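Local coordinates for hydrogenase expression/formation protein HypE (Desulfovibrio vulgaris subsp. vulgaris, PDB 2Z1U) that binds ATP and magnesium ions and, as a HypE-family protein, probably acts in the ATP-dependent maturation of hydrogenases, at residues D166-S171 and G303-V308; I215-D220 and I275-E280; R282-L287 and A299-S304. All coordinates share one frame; numbering follows the deposited sequence.

Interaction 1: D166-S171 and G303-V308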
ATOM      1  N   ASP A 166     -21.293 -27.624  -5.930  1.00 51.31           N
ATOM      2  CA  ASP A 166     -20.108 -27.329  -5.111  1.00 51.03           C
ATOM      3  C   ASP A 166     -20.425 -27.397  -3.617  1.00 50.82           C
ATOM      4  O   ASP A 166     -21.498 -26.960  -3.186  1.00 50.71           O
ATOM      5  CB  ASP A 166     -19.560 -25.939  -5.428  1.00 50.27           C
ATOM      6  CG  ASP A 166     -18.744 -25.894  -6.711  1.00 50.40           C
ATOM      7  OD1 ASP A 166     -18.527 -26.944  -7.361  1.00 49.30           O
ATOM      8  OD2 ASP A 166     -18.303 -24.786  -7.068  1.00 50.17           O
ATOM      9  N   ALA A 167     -19.490 -27.935  -2.835  1.00 49.80           N
ATOM     10  CA  ALA A 167     -19.592 -27.857  -1.389  1.00 49.03           C
ATOM     11  C   ALA A 167     -19.058 -26.502  -0.918  1.00 48.52           C
ATOM     12  O   ALA A 167     -18.189 -25.914  -1.562  1.00 48.61           O
ATOM     13  CB  ALA A 167     -18.825 -28.996  -0.743  1.00 49.37           C
ATOM     14  N   ILE A 168     -19.597 -25.994   0.185  1.00 47.97           N
ATOM     15  CA  ILE A 168     -19.089 -24.769   0.800  1.00 47.79           C
ATOM     16  C   ILE A 168     -18.519 -25.181   2.125  1.00 47.43           C
ATOM     17  O   ILE A 168     -19.231 -25.739   2.968  1.00 47.05           O
ATOM     18  CB  ILE A 168     -20.186 -23.693   1.025  1.00 47.95           C
ATOM     19  CG1 ILE A 168     -20.919 -23.360  -0.275  1.00 49.14           C
ATOM     20  CG2 ILE A 168     -19.569 -22.415   1.626  1.00 45.34           C
ATOM     21  CD1 ILE A 168     -22.169 -22.463  -0.085  1.00 48.26           C
ATOM     22  N   LEU A 169     -17.208 -24.981   2.262  1.00 48.31           N
ATOM     23  CA  LEU A 169     -16.473 -25.356   3.461  1.00 48.16           C
ATOM     24  C   LEU A 169     -15.998 -24.111   4.203  1.00 48.36           C
ATOM     25  O   LEU A 169     -15.658 -23.081   3.600  1.00 48.19           O
ATOM     26  CB  LEU A 169     -15.254 -26.231   3.112  1.00 48.08           C
ATOM     27  CG  LEU A 169     -15.364 -27.456   2.209  1.00 46.91           C
ATOM     28  CD1 LEU A 169     -13.976 -28.105   2.089  1.00 45.82           C
ATOM     29  CD2 LEU A 169     -16.398 -28.473   2.736  1.00 47.46           C
ATOM     30  N   ILE A 170     -15.989 -24.215   5.525  1.00 48.83           N
ATOM     31  CA  ILE A 170     -15.407 -23.175   6.367  1.00 48.62           C
ATOM     32  C   ILE A 170     -14.223 -23.766   7.116  1.00 47.85           C
ATOM     33  O   ILE A 170     -14.235 -24.963   7.476  1.00 47.39           O
ATOM     34  CB  ILE A 170     -16.476 -22.590   7.338  1.00 49.75           C
ATOM     35  CG1 ILE A 170     -16.063 -21.206   7.833  1.00 50.95           C
ATOM     36  CG2 ILE A 170     -16.763 -23.572   8.500  1.00 48.38           C
ATOM     37  CD1 ILE A 170     -16.043 -20.108   6.752  1.00 55.55           C
ATOM     38  N   SER A 171     -13.211 -22.937   7.365  1.00 47.63           N
ATOM     39  CA  SER A 171     -11.937 -23.436   7.944  1.00 47.78           C
ATOM     40  C   SER A 171     -11.917 -23.388   9.467  1.00 47.94           C
ATOM     41  O   SER A 171     -11.025 -23.930  10.085  1.00 48.46           O
ATOM     42  CB  SER A 171     -10.734 -22.666   7.384  1.00 46.32           C
ATOM     43  OG  SER A 171     -10.778 -21.312   7.771  1.00 45.74           O
ATOM     44  N   GLY A 303     -22.511 -25.984   3.756  1.00 52.69           N
ATOM     45  CA  GLY A 303     -23.567 -25.841   2.757  1.00 52.47           C
ATOM     46  C   GLY A 303     -23.134 -26.224   1.357  1.00 52.58           C
ATOM     47  O   GLY A 303     -22.151 -26.949   1.169  1.00 51.48           O
ATOM     48  N   SER A 304     -23.886 -25.742   0.374  1.00 52.63           N
ATOM     49  CA  SER A 304     -23.644 -26.086  -1.022  1.00 53.28           C
ATOM     50  C   SER A 304     -24.057 -24.958  -1.974  1.00 53.53           C
ATOM     51  O   SER A 304     -24.828 -24.059  -1.602  1.00 53.33           O
ATOM     52  CB  SER A 304     -24.346 -27.403  -1.389  1.00 52.92           C
ATOM     53  OG  SER A 304     -25.769 -27.289  -1.335  1.00 54.73           O
ATOM     54  N   VAL A 305     -23.530 -25.007  -3.195  1.00 53.85           N
ATOM     55  CA  VAL A 305     -23.941 -24.081  -4.250  1.00 54.59           C
ATOM     56  C   VAL A 305     -24.997 -24.761  -5.138  1.00 55.65           C
ATOM     57  O   VAL A 305     -24.873 -25.946  -5.474  1.00 55.67           O
ATOM     58  CB  VAL A 305     -22.735 -23.600  -5.084  1.00 54.48           C
ATOM     59  CG1 VAL A 305     -23.174 -22.632  -6.180  1.00 54.02           C
ATOM     60  CG2 VAL A 305     -21.674 -22.950  -4.167  1.00 53.95           C
ATOM     61  N   LYS A 306     -26.036 -24.005  -5.489  1.00 56.59           N
ATOM     62  CA  LYS A 306     -27.155 -24.503  -6.296  1.00 58.15           C
ATOM     63  C   LYS A 306     -27.507 -23.512  -7.398  1.00 58.84           C
ATOM     64  O   LYS A 306     -27.289 -22.304  -7.257  1.00 58.67           O
ATOM     65  CB  LYS A 306     -28.381 -24.780  -5.414  1.00 57.56           C
ATOM     66  CG  LYS A 306     -28.234 -26.014  -4.519  1.00 58.35           C
ATOM     67  CD  LYS A 306     -29.466 -26.261  -3.653  1.00 58.93           C
ATOM     68  CE  LYS A 306     -29.454 -27.667  -3.049  1.00 61.04           C
ATOM     69  NZ  LYS A 306     -28.262 -27.960  -2.211  1.00 62.21           N
ATOM     70  N   SER A 307     -28.034 -24.031  -8.502  1.00 60.16           N
ATOM     71  CA  SER A 307     -28.503 -23.192  -9.606  1.00 61.57           C
ATOM     72  C   SER A 307     -29.808 -22.483  -9.218  1.00 62.12           C
ATOM     73  O   SER A 307     -30.525 -22.940  -8.321  1.00 61.99           O
ATOM     74  CB  SER A 307     -28.684 -24.031 -10.877  1.00 61.14           C
ATOM     75  OG  SER A 307     -29.605 -25.090 -10.661  1.00 63.29           O
ATOM     76  N   VAL A 308     -30.094 -21.360  -9.881  1.00 63.32           N
ATOM     77  CA  VAL A 308     -31.314 -20.579  -9.629  1.00 64.30           C
ATOM     78  C   VAL A 308     -32.559 -21.419  -9.854  1.00 65.09           C
ATOM     79  O   VAL A 308     -32.703 -22.042 -10.903  1.00 65.59           O
ATOM     80  CB  VAL A 308     -31.387 -19.326 -10.537  1.00 64.57           C
ATOM     81  CG1 VAL A 308     -32.750 -18.629 -10.401  1.00 64.17           C
ATOM     82  CG2 VAL A 308     -30.261 -18.377 -10.211  1.00 64.11           C
TER
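Ile168 and Val305 pack beside one another on the buried face of an antiparallel strand pair, Ile168 CG1 lying 4.0 Å from Val305 CG2. Asp166 adds its CB to the same methyl, at 3.9 Å. In Ile168 an extended chi2 (171°) carries CD1 to the partner backbone, 3.5 Å from the O of Ser304. Between the backbones Val305 N gives a hydrogen bond of 2.8 Å to Asp166 O. Ile168 N reaches Gly303 O at 2.9 Å, standing 53° above that carbonyl plane. The return bond, Gly303 N to Ile168 O, is weak at 3.4 Å, in keeping with the classic beta bulge at which Ile302 and Gly303 both face Ile168.

The face that carries Ala167 and Ser304 is looser. Ser304 is partly exposed, and its OG is held within its own strand by Lys306 NZ, at 2.7 Å. The carboxylate of Asp166 turns elsewhere, OD2 accepting bonds from His216 ND1 and Arg163 N. Plain strand pairing inside the AIR synthase-like C-terminal domain is thus secured by two sound backbone bonds and a compact aliphatic cluster, while the polar side chains find partners away from the strand interface.

Interaction 2: I215-D220 and I275-E280. With MG (magnesium ion), chain C.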
ATOM      1  N   ILE A 215      -9.914 -26.282  -6.892  1.00 52.04           N
ATOM      2  CA  ILE A 215     -10.521 -25.306  -5.991  1.00 51.43           C
ATOM      3  C   ILE A 215     -11.209 -24.221  -6.821  1.00 51.35           C
ATOM      4  O   ILE A 215     -10.559 -23.552  -7.644  1.00 51.55           O
ATOM      5  CB  ILE A 215      -9.467 -24.655  -5.038  1.00 51.35           C
ATOM      6  CG1 ILE A 215      -8.640 -25.724  -4.296  1.00 50.76           C
ATOM      7  CG2 ILE A 215     -10.155 -23.688  -4.067  1.00 50.95           C
ATOM      8  CD1 ILE A 215      -9.457 -26.752  -3.463  1.00 50.78           C
ATOM      9  N   HIS A 216     -12.514 -24.045  -6.613  1.00 50.74           N
ATOM     10  CA  HIS A 216     -13.249 -23.020  -7.354  1.00 50.19           C
ATOM     11  C   HIS A 216     -13.139 -21.624  -6.754  1.00 49.76           C
ATOM     12  O   HIS A 216     -12.844 -20.682  -7.477  1.00 49.64           O
ATOM     13  CB  HIS A 216     -14.719 -23.404  -7.546  1.00 49.73           C
ATOM     14  CG  HIS A 216     -14.925 -24.559  -8.475  1.00 49.85           C
ATOM     15  ND1 HIS A 216     -16.154 -25.159  -8.644  1.00 49.82           N
ATOM     16  CD2 HIS A 216     -14.066 -25.224  -9.285  1.00 49.79           C
ATOM     17  CE1 HIS A 216     -16.042 -26.145  -9.517  1.00 50.83           C
ATOM     18  NE2 HIS A 216     -14.788 -26.205  -9.921  1.00 50.43           N
ATOM     19  N   VAL A 217     -13.414 -21.497  -5.449  1.00 49.89           N
ATOM     20  CA  VAL A 217     -13.401 -20.195  -4.753  1.00 49.41           C
ATOM     21  C   VAL A 217     -12.723 -20.259  -3.388  1.00 49.89           C
ATOM     22  O   VAL A 217     -12.936 -21.194  -2.614  1.00 50.27           O
ATOM     23  CB  VAL A 217     -14.824 -19.594  -4.521  1.00 49.48           C
ATOM     24  CG1 VAL A 217     -14.730 -18.072  -4.253  1.00 47.93           C
ATOM     25  CG2 VAL A 217     -15.744 -19.867  -5.698  1.00 50.45           C
ATOM     26  N   LEU A 218     -11.906 -19.247  -3.109  1.00 49.46           N
ATOM     27  CA  LEU A 218     -11.386 -19.000  -1.772  1.00 50.21           C
ATOM     28  C   LEU A 218     -11.686 -17.548  -1.443  1.00 50.40           C
ATOM     29  O   LEU A 218     -11.516 -16.670  -2.295  1.00 51.10           O
ATOM     30  CB  LEU A 218      -9.859 -19.234  -1.710  1.00 48.83           C
ATOM     31  CG  LEU A 218      -9.279 -20.624  -2.007  1.00 49.48           C
ATOM     32  CD1 LEU A 218      -7.743 -20.558  -2.202  1.00 48.73           C
ATOM     33  CD2 LEU A 218      -9.647 -21.657  -0.935  1.00 48.76           C
ATOM     34  N   ARG A 219     -12.156 -17.290  -0.228  1.00 50.74           N
ATOM     35  CA  ARG A 219     -12.317 -15.905   0.237  1.00 50.39           C
ATOM     36  C   ARG A 219     -12.238 -15.866   1.760  1.00 50.82           C
ATOM     37  O   ARG A 219     -12.676 -16.803   2.433  1.00 50.02           O
ATOM     38  CB  ARG A 219     -13.635 -15.272  -0.267  1.00 50.20           C
ATOM     39  CG  ARG A 219     -13.747 -13.772   0.059  1.00 49.53           C
ATOM     40  CD  ARG A 219     -14.528 -13.023  -0.974  1.00 51.14           C
ATOM     41  NE  ARG A 219     -13.895 -13.037  -2.298  1.00 51.24           N
ATOM     42  CZ  ARG A 219     -14.525 -12.665  -3.413  1.00 52.53           C
ATOM     43  NH1 ARG A 219     -15.780 -12.230  -3.348  1.00 51.20           N
ATOM     44  NH2 ARG A 219     -13.908 -12.703  -4.590  1.00 50.56           N
ATOM     45  N   ASP A 220     -11.728 -14.759   2.295  1.00 51.46           N
ATOM     46  CA  ASP A 220     -11.626 -14.593   3.741  1.00 53.04           C
ATOM     47  C   ASP A 220     -12.784 -13.717   4.233  1.00 52.37           C
ATOM     48  O   ASP A 220     -12.953 -12.586   3.776  1.00 53.54           O
ATOM     49  CB  ASP A 220     -10.258 -13.992   4.110  1.00 54.35           C
ATOM     50  CG  ASP A 220      -9.965 -12.745   3.353  1.00 57.35           C
ATOM     51  OD1 ASP A 220     -10.447 -12.589   2.206  1.00 61.53           O
ATOM     52  OD2 ASP A 220      -9.277 -11.883   3.905  1.00 66.71           O
ATOM     53  N   ILE A 275     -13.292 -19.294   3.451  1.00 49.87           N
ATOM     54  CA  ILE A 275     -14.319 -20.090   2.829  1.00 50.05           C
ATOM     55  C   ILE A 275     -13.679 -20.778   1.631  1.00 50.26           C
ATOM     56  O   ILE A 275     -12.946 -20.151   0.869  1.00 49.91           O
ATOM     57  CB  ILE A 275     -15.516 -19.203   2.356  1.00 50.36           C
ATOM     58  CG1 ILE A 275     -16.280 -18.676   3.566  1.00 51.77           C
ATOM     59  CG2 ILE A 275     -16.489 -19.982   1.452  1.00 50.23           C
ATOM     60  CD1 ILE A 275     -16.303 -17.175   3.676  1.00 58.04           C
ATOM     61  N   CYS A 276     -13.966 -22.065   1.473  1.00 50.61           N
ATOM     62  CA  CYS A 276     -13.464 -22.818   0.345  1.00 50.33           C
ATOM     63  C   CYS A 276     -14.628 -23.486  -0.381  1.00 49.66           C
ATOM     64  O   CYS A 276     -15.382 -24.259   0.204  1.00 48.59           O
ATOM     65  CB  CYS A 276     -12.436 -23.863   0.818  1.00 50.44           C
ATOM     66  SG  CYS A 276     -11.885 -25.035  -0.439  1.00 53.41           S
ATOM     67  N   ILE A 277     -14.754 -23.178  -1.666  1.00 49.79           N
ATOM     68  CA  ILE A 277     -15.820 -23.744  -2.504  1.00 49.69           C
ATOM     69  C   ILE A 277     -15.166 -24.543  -3.633  1.00 49.94           C
ATOM     70  O   ILE A 277     -14.227 -24.058  -4.273  1.00 50.38           O
ATOM     71  CB  ILE A 277     -16.784 -22.630  -3.016  1.00 49.36           C
ATOM     72  CG1 ILE A 277     -17.470 -21.963  -1.818  1.00 49.58           C
ATOM     73  CG2 ILE A 277     -17.859 -23.203  -3.959  1.00 49.03           C
ATOM     74  CD1 ILE A 277     -18.212 -20.664  -2.113  1.00 48.68           C
ATOM     75  N   LEU A 278     -15.655 -25.769  -3.837  1.00 50.69           N
ATOM     76  CA  LEU A 278     -15.064 -26.757  -4.745  1.00 51.09           C
ATOM     77  C   LEU A 278     -16.056 -27.910  -5.035  1.00 51.75           C
ATOM     78  O   LEU A 278     -16.963 -28.160  -4.236  1.00 51.80           O
ATOM     79  CB  LEU A 278     -13.761 -27.309  -4.135  1.00 51.35           C
ATOM     80  CG  LEU A 278     -13.767 -28.480  -3.128  1.00 50.94           C
ATOM     81  CD1 LEU A 278     -12.337 -28.846  -2.843  1.00 48.22           C
ATOM     82  CD2 LEU A 278     -14.507 -28.162  -1.829  1.00 50.57           C
ATOM     83  N   PRO A 279     -15.869 -28.644  -6.157  1.00 52.29           N
ATOM     84  CA  PRO A 279     -16.760 -29.773  -6.457  1.00 52.56           C
ATOM     85  C   PRO A 279     -16.894 -30.773  -5.311  1.00 53.37           C
ATOM     86  O   PRO A 279     -15.956 -30.978  -4.530  1.00 52.99           O
ATOM     87  CB  PRO A 279     -16.078 -30.460  -7.643  1.00 52.72           C
ATOM     88  CG  PRO A 279     -15.309 -29.387  -8.299  1.00 52.13           C
ATOM     89  CD  PRO A 279     -14.835 -28.482  -7.196  1.00 52.25           C
ATOM     90  N   GLU A 280     -18.059 -31.411  -5.248  1.00 54.29           N
ATOM     91  CA  GLU A 280     -18.402 -32.354  -4.192  1.00 55.76           C
ATOM     92  C   GLU A 280     -17.370 -33.464  -3.972  1.00 55.96           C
ATOM     93  O   GLU A 280     -17.078 -33.802  -2.825  1.00 56.18           O
ATOM     94  CB  GLU A 280     -19.807 -32.934  -4.448  1.00 55.83           C
ATOM     95  CG  GLU A 280     -20.347 -33.893  -3.384  1.00 59.17           C
ATOM     96  CD  GLU A 280     -20.199 -33.381  -1.957  1.00 62.86           C
ATOM     97  OE1 GLU A 280     -19.760 -34.174  -1.084  1.00 64.62           O
ATOM     98  OE2 GLU A 280     -20.519 -32.200  -1.705  1.00 64.34           O
TER
HETATM   99 MG    MG C 344     -10.312 -10.886   1.403  1.00 47.30          MG
HETATM  100  O   HOH W   1     -12.740 -10.567   1.924  1.00 34.37           O
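Val217 and Ile277, and likewise Arg219 and Ile275, exchange backbone hydrogen bonds in both directions across strands that run antiparallel at 174°, a regular pairing that breaks at a classic beta bulge where His216 and Val217 both face Ile277. Ile277 O therefore takes two donors: Val217 N in a nearly straight bond of 2.9 Å, and His216 N in a weak, more bent one.

Val217 and Ile277 lie side by side and point the same way, CB to CB 3.9 Å, and both touch Ile233 of helix 225-237. On the other face Leu218 CD2 rests on Cys276 CB. Ile215 CD1 and Leu278 CD1 are 3.6 Å apart where these two side chains cross obliquely, next to helix 202-212. Beside the bulge the His216 imidazole meets Pro279, whose CD forms a CH-pi contact 3.6 Å from the ring centroid. That atom sits over the ring face, shifted toward the rim, with CG also near CE1 and NE2; Asp166 holds ND1 of the same ring.

Beyond the paired residues, Asp220 OD1 binds magnesium at 1.9 Å, its CG placed between the backbone N and the carbonyl carbon (chi1 53°). OD2 stays 2.9 Å from magnesium, so the carboxylate binds essentially in a monodentate way. Water 1, a longer ligand at 2.5 Å from magnesium, lies 2.7 Å from Asp220 O. Asp81 of the same chain and Asp41 of the second subunit bind the same ion, and Arg219 NE forms a salt bridge to that Asp41, with NH1 paired to Glu232.

A strand at the edge of the sheet, held by paired backbone bonds, thus carries an acidic ligand into an ATP-magnesium site built by two subunits, where Arg219 probably offsets part of the gathered negative charge.

Interaction 3: R282-L287 and A299-S304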
ATOM      1  N   ARG A 282     -14.211 -33.595  -4.216  1.00 56.50           N
ATOM      2  CA  ARG A 282     -12.992 -33.136  -3.565  1.00 56.06           C
ATOM      3  C   ARG A 282     -13.240 -32.575  -2.164  1.00 55.54           C
ATOM      4  O   ARG A 282     -12.284 -32.247  -1.456  1.00 55.12           O
ATOM      5  CB  ARG A 282     -12.305 -32.073  -4.422  1.00 56.22           C
ATOM      6  CG  ARG A 282     -11.195 -32.598  -5.315  1.00 57.82           C
ATOM      7  CD  ARG A 282     -11.640 -32.781  -6.756  1.00 60.42           C
ATOM      8  NE  ARG A 282     -10.654 -32.216  -7.674  1.00 61.65           N
ATOM      9  CZ  ARG A 282      -9.640 -32.888  -8.211  1.00 62.83           C
ATOM     10  NH1 ARG A 282      -9.462 -34.175  -7.937  1.00 63.51           N
ATOM     11  NH2 ARG A 282      -8.800 -32.267  -9.027  1.00 62.59           N
ATOM     12  N   ALA A 283     -14.514 -32.480  -1.771  1.00 54.88           N
ATOM     13  CA  ALA A 283     -14.921 -31.782  -0.540  1.00 54.10           C
ATOM     14  C   ALA A 283     -14.342 -32.393   0.729  1.00 53.73           C
ATOM     15  O   ALA A 283     -13.879 -31.685   1.624  1.00 52.68           O
ATOM     16  CB  ALA A 283     -16.444 -31.718  -0.444  1.00 54.66           C
ATOM     17  N   GLU A 284     -14.376 -33.718   0.783  1.00 53.58           N
ATOM     18  CA  GLU A 284     -13.882 -34.494   1.908  1.00 53.98           C
ATOM     19  C   GLU A 284     -12.359 -34.327   2.087  1.00 53.52           C
ATOM     20  O   GLU A 284     -11.886 -34.036   3.190  1.00 53.43           O
ATOM     21  CB  GLU A 284     -14.290 -35.959   1.713  1.00 54.35           C
ATOM     22  CG  GLU A 284     -14.897 -36.631   2.932  1.00 56.59           C
ATOM     23  CD  GLU A 284     -15.982 -35.818   3.606  1.00 58.82           C
ATOM     24  OE1 GLU A 284     -17.037 -35.553   2.982  1.00 62.17           O
ATOM     25  OE2 GLU A 284     -15.789 -35.455   4.784  1.00 59.76           O
ATOM     26  N   ALA A 285     -11.606 -34.466   0.995  1.00 53.00           N
ATOM     27  CA  ALA A 285     -10.153 -34.236   1.013  1.00 52.20           C
ATOM     28  C   ALA A 285      -9.801 -32.796   1.440  1.00 51.45           C
ATOM     29  O   ALA A 285      -8.923 -32.599   2.277  1.00 51.07           O
ATOM     30  CB  ALA A 285      -9.528 -34.587  -0.337  1.00 52.20           C
ATOM     31  N   ALA A 286     -10.515 -31.797   0.909  1.00 50.80           N
ATOM     32  CA  ALA A 286     -10.284 -30.400   1.288  1.00 50.26           C
ATOM     33  C   ALA A 286     -10.540 -30.170   2.776  1.00 50.09           C
ATOM     34  O   ALA A 286      -9.758 -29.504   3.458  1.00 48.96           O
ATOM     35  CB  ALA A 286     -11.147 -29.440   0.440  1.00 49.61           C
ATOM     36  N   LEU A 287     -11.639 -30.730   3.267  1.00 49.62           N
ATOM     37  CA  LEU A 287     -12.000 -30.661   4.677  1.00 50.36           C
ATOM     38  C   LEU A 287     -10.929 -31.299   5.565  1.00 49.93           C
ATOM     39  O   LEU A 287     -10.657 -30.796   6.653  1.00 49.93           O
ATOM     40  CB  LEU A 287     -13.333 -31.389   4.925  1.00 50.21           C
ATOM     41  CG  LEU A 287     -14.474 -30.616   5.575  1.00 52.64           C
ATOM     42  CD1 LEU A 287     -15.460 -31.602   6.216  1.00 51.42           C
ATOM     43  CD2 LEU A 287     -14.019 -29.533   6.573  1.00 54.31           C
ATOM     44  N   ALA A 299     -13.124 -26.663  11.405  1.00 48.44           N
ATOM     45  CA  ALA A 299     -13.395 -26.735   9.958  1.00 48.25           C
ATOM     46  C   ALA A 299     -14.625 -27.602   9.713  1.00 47.85           C
ATOM     47  O   ALA A 299     -14.795 -28.622  10.369  1.00 46.45           O
ATOM     48  CB  ALA A 299     -12.196 -27.281   9.193  1.00 48.39           C
ATOM     49  N   ALA A 300     -15.491 -27.173   8.792  1.00 48.34           N
ATOM     50  CA  ALA A 300     -16.751 -27.883   8.529  1.00 48.90           C
ATOM     51  C   ALA A 300     -17.328 -27.631   7.145  1.00 48.77           C
ATOM     52  O   ALA A 300     -17.114 -26.584   6.549  1.00 49.04           O
ATOM     53  CB  ALA A 300     -17.796 -27.541   9.594  1.00 49.64           C
ATOM     54  N   ARG A 301     -18.051 -28.620   6.637  1.00 49.31           N
ATOM     55  CA  ARG A 301     -18.920 -28.406   5.501  1.00 50.11           C
ATOM     56  C   ARG A 301     -20.115 -27.582   6.035  1.00 50.09           C
ATOM     57  O   ARG A 301     -20.768 -27.986   7.002  1.00 48.95           O
ATOM     58  CB  ARG A 301     -19.380 -29.747   4.937  1.00 50.21           C
ATOM     59  CG  ARG A 301     -20.245 -29.653   3.689  1.00 52.00           C
ATOM     60  CD  ARG A 301     -20.952 -30.967   3.464  1.00 55.67           C
ATOM     61  NE  ARG A 301     -20.036 -32.071   3.167  1.00 59.04           N
ATOM     62  CZ  ARG A 301     -19.687 -32.449   1.940  1.00 59.65           C
ATOM     63  NH1 ARG A 301     -18.851 -33.469   1.774  1.00 59.11           N
ATOM     64  NH2 ARG A 301     -20.181 -31.806   0.879  1.00 59.78           N
ATOM     65  N   ILE A 302     -20.357 -26.406   5.461  1.00 50.86           N
ATOM     66  CA  ILE A 302     -21.499 -25.581   5.936  1.00 51.35           C
ATOM     67  C   ILE A 302     -22.678 -25.469   4.968  1.00 52.25           C
ATOM     68  O   ILE A 302     -23.740 -24.926   5.320  1.00 51.71           O
ATOM     69  CB  ILE A 302     -21.069 -24.152   6.371  1.00 51.50           C
ATOM     70  CG1 ILE A 302     -20.596 -23.322   5.161  1.00 51.81           C
ATOM     71  CG2 ILE A 302     -20.029 -24.218   7.486  1.00 52.29           C
ATOM     72  CD1 ILE A 302     -20.369 -21.846   5.463  1.00 52.28           C
ATOM     73  N   GLY A 303     -22.511 -25.984   3.756  1.00 52.69           N
ATOM     74  CA  GLY A 303     -23.567 -25.841   2.757  1.00 52.47           C
ATOM     75  C   GLY A 303     -23.134 -26.224   1.357  1.00 52.58           C
ATOM     76  O   GLY A 303     -22.151 -26.949   1.169  1.00 51.48           O
ATOM     77  N   SER A 304     -23.886 -25.742   0.374  1.00 52.63           N
ATOM     78  CA  SER A 304     -23.644 -26.086  -1.022  1.00 53.28           C
ATOM     79  C   SER A 304     -24.057 -24.958  -1.974  1.00 53.53           C
ATOM     80  O   SER A 304     -24.828 -24.059  -1.602  1.00 53.33           O
ATOM     81  CB  SER A 304     -24.346 -27.403  -1.389  1.00 52.92           C
ATOM     82  OG  SER A 304     -25.769 -27.289  -1.335  1.00 54.73           O
TER
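Arg301 sends CG anti to its backbone N (chi1 -177°) and bends at chi3, while Glu284 bends at chi2 (48°); the two side chains then cross at about a right angle and join through a salt bridge. Arg301 NH1 stands 3.0 Å from Glu284 OE1, which lies at the edge of the guanidinium, in its plane. From the acid's side the nitrogen arrives on the syn side, somewhat out of the carboxylate plane, and the two flat groups are turned 32° apart. The bond itself is bent rather than straight. Ala283, one residue earlier on the helix, sets its CB obliquely against the guanidinium, 3.7 Å from Arg301 NH1. Glu280 takes the second nitrogen, NH2, so that two acids of helix 280-291 grip one arginine.

A turn further along the helix the contact becomes apolar. Leu287 presents CD2 to the backbone, 3.6 Å from Ala300 N, and to Ala299 CB at 3.9 Å; its CD1 reaches Arg301 N at 4.0 Å.

Helix 280-291 belongs to a beta-alpha-beta crossover that links the parallel strands 275-278 and 300-306 over strand 167-170, with Ala283 and Ala286 packed on Ala167 and Leu169. The chemistry follows this layout: leucine and alanine settle against the strand, whereas on the more solvent-accessible side the positive charge of Arg301 is divided between two carboxylates, which should limit its freedom to turn.

Overall arrangement
The three interactions are joined through one mixed sheet in which strand 167-170 lies between 275-278 and 300-306. Interaction 1 takes one edge of that central strand; the other pairs with a strand of interaction 2, as in Leu169 N to Cys276 O, 2.8 Å. Their centres are about 8 Å apart, and the Asp166-His216 bond adds a side-chain link. Interaction 3 shares Gly303 and Ser304 with interaction 1, whose strand pairing it continues through Ile170 N to Ala300 O, 2.8 Å, and meets interaction 2 where Leu278 CD1 lies 3.5 Å from Ala286 CB. Interaction 2 alone reaches the ATP-magnesium site; the other two lie away from the annotated sites, in the same sheet and its covering helix.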